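Local coordinates for protein post-proline cleaving enzyme (Rickettsia typhi, PDB 4HVT) that probably cleaves short peptides after proline, as a serine peptidase of the prolyl oligopeptidase family, at residues 35-39 against 673-677; 462-468 against 510-516; 570-574 against 625-629; 584-590 against 639-645. One frame throughout, in Å; residues are numbered along the deposited sequence. Where two conformers were deposited one is given.

Interaction 1: residues 35-39 against 673-677; sequences ALEWA and YFLES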
loop_
_atom_site.group_PDB
_atom_site.type_symbol
_atom_site.label_atom_id
_atom_site.label_comp_id
_atom_site.label_asym_id
_atom_site.label_seq_id
_atom_site.Cartn_x
_atom_site.Cartn_y
_atom_site.Cartn_z
ATOM N N ALA A 35 22.139 6.316 -18.710
ATOM C CA ALA A 35 21.577 5.672 -17.516
ATOM C C ALA A 35 21.074 4.252 -17.791
ATOM O O ALA A 35 21.401 3.329 -17.039
ATOM C CB ALA A 35 20.467 6.522 -16.920
ATOM N N LEU A 36 20.224 4.084 -18.802
ATOM C CA LEU A 36 19.634 2.754 -19.094
ATOM C C LEU A 36 20.669 1.684 -19.429
ATOM O O LEU A 36 20.567 0.542 -18.965
ATOM C CB LEU A 36 18.608 2.828 -20.225
ATOM C CG LEU A 36 17.439 3.762 -19.950
ATOM C CD1 LEU A 36 16.611 3.939 -21.218
ATOM C CD2 LEU A 36 16.590 3.250 -18.792
ATOM N N GLU A 37 21.673 2.056 -20.214
ATOM C CA GLU A 37 22.755 1.157 -20.543
ATOM C C GLU A 37 23.580 0.780 -19.292
ATOM O O GLU A 37 23.844 -0.390 -19.058
ATOM C CB GLU A 37 23.660 1.754 -21.621
ATOM N N TRP A 38 23.931 1.788 -18.496
ATOM C CA TRP A 38 24.685 1.623 -17.262
ATOM C C TRP A 38 23.914 0.650 -16.373
ATOM O O TRP A 38 24.462 -0.326 -15.888
ATOM C CB TRP A 38 24.876 3.008 -16.584
ATOM C CG TRP A 38 25.612 2.973 -15.247
ATOM C CD1 TRP A 38 26.923 3.117 -15.059
ATOM C CD2 TRP A 38 25.032 2.838 -13.943
ATOM N NE1 TRP A 38 27.244 3.066 -13.725
ATOM C CE2 TRP A 38 26.090 2.871 -13.013
ATOM C CE3 TRP A 38 23.726 2.680 -13.477
ATOM C CZ2 TRP A 38 25.891 2.758 -11.638
ATOM C CZ3 TRP A 38 23.529 2.570 -12.123
ATOM C CH2 TRP A 38 24.610 2.598 -11.211
ATOM N N ALA A 39 22.627 0.940 -16.191
ATOM C CA ALA A 39 21.778 0.120 -15.362
ATOM C C ALA A 39 21.615 -1.313 -15.874
ATOM O O ALA A 39 21.675 -2.229 -15.060
ATOM C CB ALA A 39 20.416 0.796 -15.173
ATOM N N TYR A 673 24.765 -5.671 -5.147
ATOM C CA TYR A 673 23.979 -6.311 -6.178
ATOM C C TYR A 673 22.934 -5.254 -6.520
ATOM O O TYR A 673 22.432 -4.598 -5.629
ATOM C CB TYR A 673 23.348 -7.645 -5.638
ATOM C CG TYR A 673 24.416 -8.703 -5.371
ATOM C CD1 TYR A 673 24.799 -9.561 -6.373
ATOM C CD2 TYR A 673 25.046 -8.820 -4.124
ATOM C CE1 TYR A 673 25.799 -10.505 -6.175
ATOM C CE2 TYR A 673 26.057 -9.755 -3.920
ATOM C CZ TYR A 673 26.403 -10.599 -4.946
ATOM O OH TYR A 673 27.386 -11.552 -4.783
ATOM N N PHE A 674 22.690 -5.055 -7.799
ATOM C CA PHE A 674 21.811 -4.018 -8.313
ATOM C C PHE A 674 20.901 -4.600 -9.373
ATOM O O PHE A 674 21.385 -5.270 -10.280
ATOM C CB PHE A 674 22.683 -2.908 -8.882
ATOM C CG PHE A 674 21.919 -1.790 -9.520
ATOM C CD1 PHE A 674 21.401 -0.773 -8.733
ATOM C CD2 PHE A 674 21.651 -1.801 -10.884
ATOM C CE1 PHE A 674 20.651 0.265 -9.296
ATOM C CE2 PHE A 674 20.924 -0.756 -11.470
ATOM C CZ PHE A 674 20.416 0.272 -10.674
ATOM N N LEU A 675 19.600 -4.262 -9.306
ATOM C CA LEU A 675 18.586 -4.751 -10.231
ATOM C C LEU A 675 17.682 -3.570 -10.593
ATOM O O LEU A 675 16.929 -3.043 -9.727
ATOM C CB LEU A 675 17.731 -5.851 -9.601
ATOM C CG LEU A 675 18.456 -7.169 -9.268
ATOM C CD1 LEU A 675 17.535 -7.978 -8.433
ATOM C CD2 LEU A 675 18.754 -7.920 -10.528
ATOM N N GLU A 676 17.729 -3.198 -11.862
ATOM C CA GLU A 676 16.893 -2.132 -12.369
ATOM C C GLU A 676 15.847 -2.749 -13.293
ATOM O O GLU A 676 16.191 -3.334 -14.310
ATOM C CB GLU A 676 17.680 -1.043 -13.082
ATOM C CG GLU A 676 16.694 0.010 -13.656
ATOM C CD GLU A 676 17.271 1.338 -13.959
ATOM O OE1 GLU A 676 17.359 1.659 -15.181
ATOM O OE2 GLU A 676 17.711 2.042 -13.022
ATOM N N SER A 677 14.582 -2.652 -12.917
ATOM C CA SER A 677 13.481 -3.134 -13.740
ATOM C C SER A 677 12.952 -2.149 -14.721
ATOM O O SER A 677 12.719 -1.008 -14.348
ATOM C CB SER A 677 12.300 -3.627 -12.899
ATOM O OG SER A 677 11.136 -3.753 -13.735
#
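W38 and F674 meet as a T-shaped pair: the six-membered ring of the indole turns its edge to the phenyl face, with centroids 5.6 Å apart and planes at 64°. The nearest atoms are W38 CZ3 and F674 CZ, 4.1 Å apart. The indole reaches forward because its CG stands opposite the backbone N (chi1 178°), which carries the ring off the helix flank toward the strand. F674 leaves its strand toward the helix, and its rim also receives the main chain: A39 O lies in the ring plane, 4.0 Å from F674 CE2. The methyl of A39 sits between phenyl and carboxylate, with CB 4.0 Å from F674 CE2 and 3.2 Å from E676 OE1. E676 is stretched out beyond CG, so its carboxylate slides over this methyl, while L36 CD2 touches OE1 from the other end of the helical turn. The polar work of that carboxylate lies elsewhere: OE2 forms a salt bridge with R658 NE and lies close to D645 OD1, a proximity that may raise the proton affinity of one of the two acids. T46 OG1 and T43 OG1 of the same helix hydrogen-bond to the backbone N of F674 and of E676. An N-terminal helix thus covers the outermost strand of a central sheet, as expected where chain ends build up the alpha/beta-hydrolase domain of prolyl oligopeptidases.

Interaction 2: residues 462-468 against 510-516; sequences IPYFLVY and VSVLANI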
loop_
_atom_site.group_PDB
_atom_site.type_symbol
_atom_site.label_atom_id
_atom_site.label_comp_id
_atom_site.label_asym_id
_atom_site.label_seq_id
_atom_site.Cartn_x
_atom_site.Cartn_y
_atom_site.Cartn_z
ATOM N N ILE A 462 8.923 -1.332 21.978
ATOM C CA ILE A 462 8.710 -1.447 20.560
ATOM C C ILE A 462 8.298 -2.882 20.309
ATOM O O ILE A 462 9.066 -3.790 20.570
ATOM C CB ILE A 462 10.046 -1.174 19.774
ATOM C CG1 ILE A 462 10.666 0.176 20.190
ATOM C CG2 ILE A 462 9.840 -1.240 18.268
ATOM C CD1 ILE A 462 9.778 1.398 20.100
ATOM N N PRO A 463 7.092 -3.085 19.778
ATOM C CA PRO A 463 6.664 -4.436 19.470
ATOM C C PRO A 463 7.461 -5.018 18.330
ATOM O O PRO A 463 7.872 -4.304 17.406
ATOM C CB PRO A 463 5.225 -4.270 18.980
ATOM C CG PRO A 463 4.795 -2.932 19.421
ATOM C CD PRO A 463 6.057 -2.095 19.465
ATOM N N TYR A 464 7.650 -6.321 18.380
ATOM C CA TYR A 464 8.066 -7.051 17.223
ATOM C C TYR A 464 7.502 -8.479 17.239
ATOM O O TYR A 464 7.182 -9.029 18.299
ATOM C CB TYR A 464 9.593 -7.072 17.049
ATOM C CG TYR A 464 10.433 -7.789 18.086
ATOM C CD1 TYR A 464 10.849 -7.137 19.262
ATOM C CD2 TYR A 464 10.870 -9.065 17.874
ATOM C CE1 TYR A 464 11.676 -7.754 20.208
ATOM C CE2 TYR A 464 11.695 -9.683 18.799
ATOM C CZ TYR A 464 12.114 -9.030 19.959
ATOM O OH TYR A 464 12.910 -9.755 20.871
ATOM N N PHE A 465 7.367 -9.017 16.041
ATOM C CA PHE A 465 6.853 -10.343 15.754
ATOM C C PHE A 465 7.962 -11.261 15.258
ATOM O O PHE A 465 8.691 -10.955 14.280
ATOM C CB PHE A 465 5.695 -10.263 14.790
ATOM C CG PHE A 465 4.511 -9.587 15.387
ATOM C CD1 PHE A 465 3.566 -10.300 16.092
ATOM C CD2 PHE A 465 4.374 -8.219 15.298
ATOM C CE1 PHE A 465 2.466 -9.652 16.683
ATOM C CE2 PHE A 465 3.345 -7.557 15.895
ATOM C CZ PHE A 465 2.331 -8.268 16.557
ATOM N N LEU A 466 8.109 -12.371 15.972
ATOM C CA LEU A 466 9.160 -13.307 15.730
ATOM C C LEU A 466 8.525 -14.644 15.289
ATOM O O LEU A 466 7.649 -15.169 15.997
ATOM C CB LEU A 466 9.908 -13.514 17.037
ATOM C CG LEU A 466 10.933 -14.626 17.055
ATOM C CD1 LEU A 466 12.127 -14.409 16.131
ATOM C CD2 LEU A 466 11.416 -14.825 18.500
ATOM N N VAL A 467 8.939 -15.179 14.135
ATOM C CA VAL A 467 8.429 -16.453 13.606
ATOM C C VAL A 467 9.623 -17.371 13.310
ATOM O O VAL A 467 10.615 -16.957 12.679
ATOM C CB VAL A 467 7.632 -16.268 12.304
ATOM C CG1 VAL A 467 7.241 -17.609 11.667
ATOM C CG2 VAL A 467 6.378 -15.483 12.601
ATOM N N TYR A 468 9.548 -18.610 13.783
ATOM C CA TYR A 468 10.633 -19.558 13.573
ATOM C C TYR A 468 10.088 -20.976 13.504
ATOM O O TYR A 468 8.912 -21.265 13.840
ATOM C CB TYR A 468 11.751 -19.451 14.646
ATOM C CG TYR A 468 11.322 -19.660 16.076
ATOM C CD1 TYR A 468 10.918 -18.590 16.887
ATOM C CD2 TYR A 468 11.363 -20.925 16.639
ATOM C CE1 TYR A 468 10.558 -18.809 18.222
ATOM C CE2 TYR A 468 11.001 -21.131 17.949
ATOM C CZ TYR A 468 10.621 -20.065 18.737
ATOM O OH TYR A 468 10.218 -20.346 20.037
ATOM N N VAL A 510 14.696 -17.440 10.307
ATOM C CA VAL A 510 13.845 -16.787 11.282
ATOM C C VAL A 510 13.351 -15.544 10.596
ATOM O O VAL A 510 14.125 -14.895 9.896
ATOM C CB VAL A 510 14.705 -16.416 12.521
ATOM C CG1 VAL A 510 13.904 -15.609 13.504
ATOM C CG2 VAL A 510 15.196 -17.685 13.224
ATOM N N SER A 511 12.074 -15.203 10.851
ATOM C CA SER A 511 11.465 -13.984 10.316
ATOM C C SER A 511 11.129 -13.007 11.448
ATOM O O SER A 511 10.575 -13.405 12.468
ATOM C CB SER A 511 10.176 -14.320 9.559
ATOM O OG SER A 511 10.459 -14.922 8.301
ATOM N N VAL A 512 11.417 -11.707 11.241
ATOM C CA VAL A 512 11.095 -10.738 12.251
ATOM C C VAL A 512 10.516 -9.493 11.631
ATOM O O VAL A 512 11.007 -9.036 10.613
ATOM C CB VAL A 512 12.312 -10.335 13.111
ATOM C CG1 VAL A 512 11.928 -9.440 14.273
ATOM C CG2 VAL A 512 12.991 -11.577 13.651
ATOM N N LEU A 513 9.453 -8.997 12.260
ATOM C CA LEU A 513 8.818 -7.739 11.855
ATOM C C LEU A 513 8.798 -6.813 13.048
ATOM O O LEU A 513 8.207 -7.153 14.071
ATOM C CB LEU A 513 7.350 -7.999 11.439
ATOM C CG LEU A 513 6.501 -6.801 10.993
ATOM C CD1 LEU A 513 6.993 -6.335 9.667
ATOM C CD2 LEU A 513 5.054 -7.283 10.898
ATOM N N ALA A 514 9.365 -5.628 12.883
ATOM C CA ALA A 514 9.466 -4.624 13.947
ATOM C C ALA A 514 8.523 -3.420 13.749
ATOM O O ALA A 514 8.570 -2.740 12.749
ATOM C CB ALA A 514 10.899 -4.152 14.091
ATOM N N ASN A 515 7.675 -3.175 14.733
ATOM C CA ASN A 515 6.684 -2.122 14.668
ATOM C C ASN A 515 7.233 -0.812 15.204
ATOM O O ASN A 515 6.804 -0.215 16.217
ATOM C CB ASN A 515 5.428 -2.603 15.417
ATOM C CG ASN A 515 4.865 -3.858 14.787
ATOM O OD1 ASN A 515 5.023 -4.939 15.327
ATOM N ND2 ASN A 515 4.204 -3.715 13.637
ATOM N N ILE A 516 8.212 -0.334 14.488
ATOM C CA ILE A 516 8.932 0.849 14.913
ATOM C C ILE A 516 8.149 2.162 14.790
ATOM O O ILE A 516 7.162 2.279 14.039
ATOM C CB ILE A 516 10.262 0.992 14.122
ATOM C CG1 ILE A 516 10.034 1.405 12.643
ATOM C CG2 ILE A 516 11.095 -0.295 14.313
ATOM C CD1 ILE A 516 11.309 1.383 11.773
#
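One of the two antiparallel pairings that strand 461-469, the reversed strand of a mixed alpha/beta-hydrolase sheet, makes with its neighbours joins 462-468 to 510-514, with F465 facing L513 in a hydrogen-bonded pair. F465 N reaches L513 O at 2.8 Å, and L513 N returns to F465 O at 2.9 Å. V467 and S511 repeat this exchange, and N515 N adds a fifth bond to P463 O. Between them, Y464 with A514 and L466 with V512 are non-hydrogen-bonded pairs. On the face of Y464 and L466, L466 CD1 presses on V510 CG1 at 3.4 Å, tighter than usual van der Waals contact, and touches V512 CG2 at 3.9 Å. The other methyl of V512, CG1, meets Y464 CD2 at 3.8 Å. F465 lies on the opposite face with CG beside its backbone N (chi1 -67°), which swings the ring along the strand to the amide of N515. N515 OD1 approaches the ring edge near its plane, 3.2 Å from F465 CE2, with amide and ring planes 90° apart. E521 OE2 accepts a hydrogen bond from N515 ND2, and W526 NE1 bonds to N515 O, so both ends of this residue are fixed as the chain leaves the strand through an inverse gamma turn centred on it. Strand order 1-2-4-3-5-6-7-8, with the second strand reversed, is the signature of the alpha/beta-hydrolase fold.

Interaction 3: residues 570-574 against 625-629; sequences LLVSV and KYAPL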
loop_
_atom_site.group_PDB
_atom_site.type_symbol
_atom_site.label_atom_id
_atom_site.label_comp_id
_atom_site.label_asym_id
_atom_site.label_seq_id
_atom_site.Cartn_x
_atom_site.Cartn_y
_atom_site.Cartn_z
ATOM N N LEU A 570 14.905 3.795 2.801
ATOM C CA LEU A 570 15.669 4.752 3.653
ATOM C C LEU A 570 16.109 4.160 4.978
ATOM O O LEU A 570 17.275 4.225 5.363
ATOM C CB LEU A 570 14.868 6.057 3.871
ATOM C CG LEU A 570 15.449 7.100 4.775
ATOM C CD1 LEU A 570 16.810 7.558 4.266
ATOM C CD2 LEU A 570 14.502 8.270 5.022
ATOM N N LEU A 571 15.156 3.521 5.656
ATOM C CA LEU A 571 15.396 2.868 6.918
ATOM C C LEU A 571 16.647 1.979 6.829
ATOM O O LEU A 571 17.539 2.096 7.623
ATOM C CB LEU A 571 14.204 2.054 7.333
ATOM C CG LEU A 571 14.433 1.092 8.521
ATOM C CD1 LEU A 571 14.774 1.864 9.780
ATOM C CD2 LEU A 571 13.213 0.219 8.718
ATOM N N VAL A 572 16.683 1.094 5.846
ATOM C CA VAL A 572 17.724 0.080 5.830
ATOM C C VAL A 572 19.064 0.609 5.297
ATOM O O VAL A 572 20.089 0.105 5.672
ATOM C CB VAL A 572 17.324 -1.241 5.121
ATOM C CG1 VAL A 572 16.169 -1.934 5.797
ATOM C CG2 VAL A 572 17.143 -1.079 3.630
ATOM N N SER A 573 19.044 1.625 4.437
ATOM C CA SER A 573 20.250 2.294 4.039
ATOM C C SER A 573 20.833 3.162 5.145
ATOM O O SER A 573 22.061 3.271 5.235
ATOM C CB SER A 573 20.065 3.058 2.755
ATOM O OG SER A 573 19.069 4.069 2.847
ATOM N N VAL A 574 19.991 3.813 5.958
ATOM C CA VAL A 574 20.453 4.422 7.201
ATOM C C VAL A 574 21.043 3.373 8.172
ATOM O O VAL A 574 22.122 3.585 8.743
ATOM C CB VAL A 574 19.372 5.210 7.916
ATOM C CG1 VAL A 574 19.884 5.627 9.289
ATOM C CG2 VAL A 574 18.927 6.388 7.068
ATOM N N LYS A 625 22.544 14.387 9.279
ATOM C CA LYS A 625 23.094 13.482 10.271
ATOM C C LYS A 625 22.848 11.997 9.925
ATOM O O LYS A 625 23.635 11.110 10.347
ATOM C CB LYS A 625 22.571 13.757 11.671
ATOM C CG LYS A 625 23.004 15.076 12.264
ATOM C CD LYS A 625 22.303 15.285 13.593
ATOM C CE LYS A 625 22.294 16.755 14.008
ATOM N NZ LYS A 625 21.432 16.886 15.229
ATOM N N TYR A 626 21.771 11.722 9.190
ATOM C CA TYR A 626 21.430 10.353 8.863
ATOM C C TYR A 626 21.470 10.019 7.409
ATOM O O TYR A 626 21.567 8.804 7.078
ATOM C CB TYR A 626 20.090 9.913 9.454
ATOM C CG TYR A 626 18.856 10.537 8.829
ATOM C CD1 TYR A 626 18.402 10.112 7.601
ATOM C CD2 TYR A 626 18.128 11.519 9.502
ATOM C CE1 TYR A 626 17.259 10.655 7.026
ATOM C CE2 TYR A 626 16.986 12.075 8.923
ATOM C CZ TYR A 626 16.531 11.608 7.712
ATOM O OH TYR A 626 15.379 12.196 7.188
ATOM N N ALA A 627 21.385 11.022 6.531
ATOM C CA ALA A 627 21.230 10.760 5.109
ATOM C C ALA A 627 22.364 9.822 4.655
ATOM O O ALA A 627 23.506 10.156 4.856
ATOM C CB ALA A 627 21.235 12.066 4.323
ATOM N N PRO A 628 22.032 8.655 4.061
ATOM C CA PRO A 628 23.136 7.684 3.780
ATOM C C PRO A 628 24.220 8.238 2.883
ATOM O O PRO A 628 25.419 7.967 3.127
ATOM C CB PRO A 628 22.408 6.484 3.129
ATOM C CG PRO A 628 21.013 6.620 3.562
ATOM C CD PRO A 628 20.709 8.103 3.788
ATOM N N LEU A 629 23.876 9.070 1.898
ATOM C CA LEU A 629 24.926 9.553 0.940
ATOM C C LEU A 629 25.846 10.547 1.586
ATOM O O LEU A 629 26.978 10.795 1.066
ATOM C CB LEU A 629 24.306 10.185 -0.313
ATOM C CG LEU A 629 23.410 9.279 -1.168
ATOM C CD1 LEU A 629 22.773 10.121 -2.269
ATOM C CD2 LEU A 629 24.222 8.162 -1.778
#
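L570 opens the contact by spreading its two methyls over the tyrosine and the proline of 625-629. CD1 lies 4.0 Å from P628 CD, while CD2 comes within 4.2 Å of Y626 CE1; the leucine crosses each of these side chains at about a right angle. One turn on, S573 points directly at P628. Its OG is tucked between the backbone N and the carbonyl carbon (chi1 61°), which lays the hydroxyl back against the carbonyls of the preceding turn, with G569 O as its partner, and from there it rests 3.3 Å from P628 CG. The proline ring therefore packs on a hydroxyl largely turned to the helix backbone. V574 finishes the surface. Its CG2 methyl touches Y626 CD1 at 3.8 Å and Y626 O at 3.6 Å, and has P628 CG at 4.1 Å, so one methyl fills the angle between the phenol ring, the main chain and the pyrrolidine. The Y626 ring stands up beside L570 and V574 because chi1 is 71°, and F539 makes an edge-to-face pair with it. No hydrogen bond joins the two segments; the match is one of shape, between helix 567-578 and residues 625-629, where a 3-10 segment at P628 comes soon after Y626. Helix 567-578 comes directly after the probable nucleophile elbow, and a buried helix in that place is a hallmark of alpha/beta-hydrolases.

Interaction 4: residues 584-590 against 639-645; sequences GAVACEV and PTVLITD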
loop_
_atom_site.group_PDB
_atom_site.type_symbol
_atom_site.label_atom_id
_atom_site.label_comp_id
_atom_site.label_asym_id
_atom_site.label_seq_id
_atom_site.Cartn_x
_atom_site.Cartn_y
_atom_site.Cartn_z
ATOM N N GLY A 584 24.519 -8.455 8.432
ATOM C CA GLY A 584 25.261 -9.282 7.476
ATOM C C GLY A 584 24.799 -9.160 6.023
ATOM O O GLY A 584 25.537 -9.542 5.099
ATOM N N ALA A 585 23.586 -8.661 5.809
ATOM C CA ALA A 585 23.025 -8.455 4.473
ATOM C C ALA A 585 21.838 -7.461 4.521
ATOM O O ALA A 585 21.158 -7.279 5.549
ATOM C CB ALA A 585 22.563 -9.765 3.849
ATOM N N VAL A 586 21.714 -6.761 3.424
ATOM C CA VAL A 586 20.703 -5.734 3.276
ATOM C C VAL A 586 20.021 -5.818 1.899
ATOM O O VAL A 586 20.680 -5.998 0.886
ATOM C CB VAL A 586 21.324 -4.344 3.395
ATOM C CG1 VAL A 586 20.248 -3.275 3.360
ATOM C CG2 VAL A 586 22.136 -4.149 4.676
ATOM N N ALA A 587 18.702 -5.648 1.866
ATOM C CA ALA A 587 17.969 -5.397 0.614
ATOM C C ALA A 587 17.251 -4.046 0.729
ATOM O O ALA A 587 16.456 -3.836 1.619
ATOM C CB ALA A 587 17.024 -6.537 0.297
ATOM N N CYS A 588 17.683 -3.111 -0.118
ATOM C CA CYS A 588 17.226 -1.747 -0.194
ATOM C C CYS A 588 16.386 -1.648 -1.460
ATOM O O CYS A 588 16.912 -1.534 -2.582
ATOM C CB CYS A 588 18.451 -0.888 -0.266
ATOM S SG CYS A 588 18.106 0.876 -0.238
ATOM N N GLU A 589 15.073 -1.729 -1.289
ATOM C CA GLU A 589 14.195 -1.934 -2.425
ATOM C C GLU A 589 13.457 -0.646 -2.786
ATOM O O GLU A 589 12.913 0.010 -1.882
ATOM C CB GLU A 589 13.163 -2.996 -2.089
ATOM C CG GLU A 589 13.758 -4.275 -1.575
ATOM C CD GLU A 589 12.702 -5.296 -1.262
ATOM O OE1 GLU A 589 12.068 -5.835 -2.211
ATOM O OE2 GLU A 589 12.505 -5.555 -0.040
ATOM N N VAL A 590 13.429 -0.311 -4.087
ATOM C CA VAL A 590 12.767 0.886 -4.658
ATOM C C VAL A 590 12.820 2.048 -3.677
ATOM O O VAL A 590 11.801 2.566 -3.270
ATOM C CB VAL A 590 11.373 0.623 -5.208
ATOM C CG1 VAL A 590 11.447 -0.306 -6.409
ATOM C CG2 VAL A 590 10.471 0.018 -4.153
ATOM N N PRO A 639 27.719 -4.079 5.069
ATOM C CA PRO A 639 27.129 -5.376 4.777
ATOM C C PRO A 639 26.762 -5.378 3.295
ATOM O O PRO A 639 26.413 -4.314 2.756
ATOM C CB PRO A 639 25.891 -5.441 5.678
ATOM C CG PRO A 639 25.691 -4.103 6.221
ATOM C CD PRO A 639 26.939 -3.273 6.004
ATOM N N THR A 640 26.873 -6.554 2.669
ATOM C CA THR A 640 26.500 -6.766 1.273
ATOM C C THR A 640 25.058 -6.341 1.109
ATOM O O THR A 640 24.227 -6.659 1.951
ATOM C CB THR A 640 26.668 -8.238 0.844
ATOM O OG1 THR A 640 26.456 -8.386 -0.564
ATOM C CG2 THR A 640 25.803 -9.222 1.629
ATOM N N VAL A 641 24.795 -5.598 0.045
ATOM C CA VAL A 641 23.496 -5.002 -0.152
ATOM C C VAL A 641 22.991 -5.291 -1.556
ATOM O O VAL A 641 23.739 -5.237 -2.543
ATOM C CB VAL A 641 23.489 -3.487 0.140
ATOM C CG1 VAL A 641 24.549 -2.787 -0.654
ATOM C CG2 VAL A 641 22.136 -2.856 -0.158
ATOM N N LEU A 642 21.700 -5.602 -1.644
ATOM C CA LEU A 642 20.974 -5.700 -2.906
ATOM C C LEU A 642 20.129 -4.442 -3.056
ATOM O O LEU A 642 19.377 -4.108 -2.177
ATOM C CB LEU A 642 20.024 -6.927 -2.882
ATOM C CG LEU A 642 19.064 -7.061 -4.079
ATOM C CD1 LEU A 642 19.808 -7.176 -5.400
ATOM C CD2 LEU A 642 18.188 -8.326 -3.978
ATOM N N ILE A 643 20.341 -3.695 -4.142
ATOM C CA ILE A 643 19.637 -2.409 -4.359
ATOM C C ILE A 643 18.735 -2.596 -5.551
ATOM O O ILE A 643 19.148 -3.110 -6.589
ATOM C CB ILE A 643 20.634 -1.310 -4.673
ATOM C CG1 ILE A 643 21.664 -1.090 -3.533
ATOM C CG2 ILE A 643 19.882 -0.055 -4.935
ATOM C CD1 ILE A 643 22.898 -0.268 -3.919
ATOM N N THR A 644 17.471 -2.234 -5.423
ATOM C CA THR A 644 16.557 -2.383 -6.578
ATOM C C THR A 644 15.838 -1.083 -6.922
ATOM O O THR A 644 15.480 -0.312 -6.033
ATOM C CB THR A 644 15.516 -3.499 -6.339
ATOM O OG1 THR A 644 14.510 -3.072 -5.369
ATOM C CG2 THR A 644 16.203 -4.766 -5.848
ATOM N N ASP A 645 15.605 -0.860 -8.209
ATOM C CA ASP A 645 14.798 0.278 -8.610
ATOM C C ASP A 645 14.121 0.039 -9.973
ATOM O O ASP A 645 14.291 -1.044 -10.562
ATOM C CB ASP A 645 15.663 1.543 -8.534
ATOM C CG ASP A 645 16.703 1.640 -9.628
ATOM O OD1 ASP A 645 16.401 1.344 -10.793
ATOM O OD2 ASP A 645 17.808 2.101 -9.319
HETATM O O HOH W 1 27.951 -8.714 4.511
#
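V586 and V641 lie side by side in two parallel strands, 585-589 and 640-645, whose axes run 13° apart and approach to 4.5 Å. The backbone bonds alternate: V586 N to T640 O, L642 N to V586 O at 2.8 Å, C588 N to L642 O, and T644 N to C588 O. Beside G584 and T640, a water donates to G584 O at 2.6 Å and accepts from T640 N at 3.0 Å, bridging the two segments. At the far end V590 N is held by T644 OG1 at 3.2 Å and, weakly, by T644 O. The threonine hydroxyl can do this because it sits between its own backbone N and carbonyl carbon (chi1 73°), turned toward the neighbouring strand. E589 lies alongside T644 and points the same way, with E589 CB 3.5 Å from T644 OG1; Y694 OH hydrogen-bonds to both T644 OG1 and E589 OE1. On the other face V641 CG2 packs against V586 CB at 3.9 Å and against C588 CB, while V586 CG2 touches P639 CG at 3.9 Å. V590, in a left-handed backbone conformation, rests on D649 and H682, the probable acid and base of a catalytic triad. Helix 688-706 covers the face of A585, A587, E589 and T640; helix 567-578 lies on V586 and C588, helix 655-664 on V641 and I643, and strands 560-565 and 672-677 flank the pair.

Overall arrangement
Interactions 2 and 4 are buried strand pairings within one sheet, antiparallel near one margin and parallel near the other, and both rest on backbone hydrogen bonds. Interactions 1 and 3 have none across their segments and rely on side-chain fit: interaction 3 is buried and almost wholly apolar, whereas interaction 1, partly buried at the outermost strand, mixes aromatic packing with a carboxylate. Strand 672-677 adjoins 640-646, so interactions 1 and 4 touch. V572 of helix 567-578 packs on V586, joining interactions 3 and 4, and L571 meets I516 of interaction 2. Interaction 1 encloses the other three along the chain.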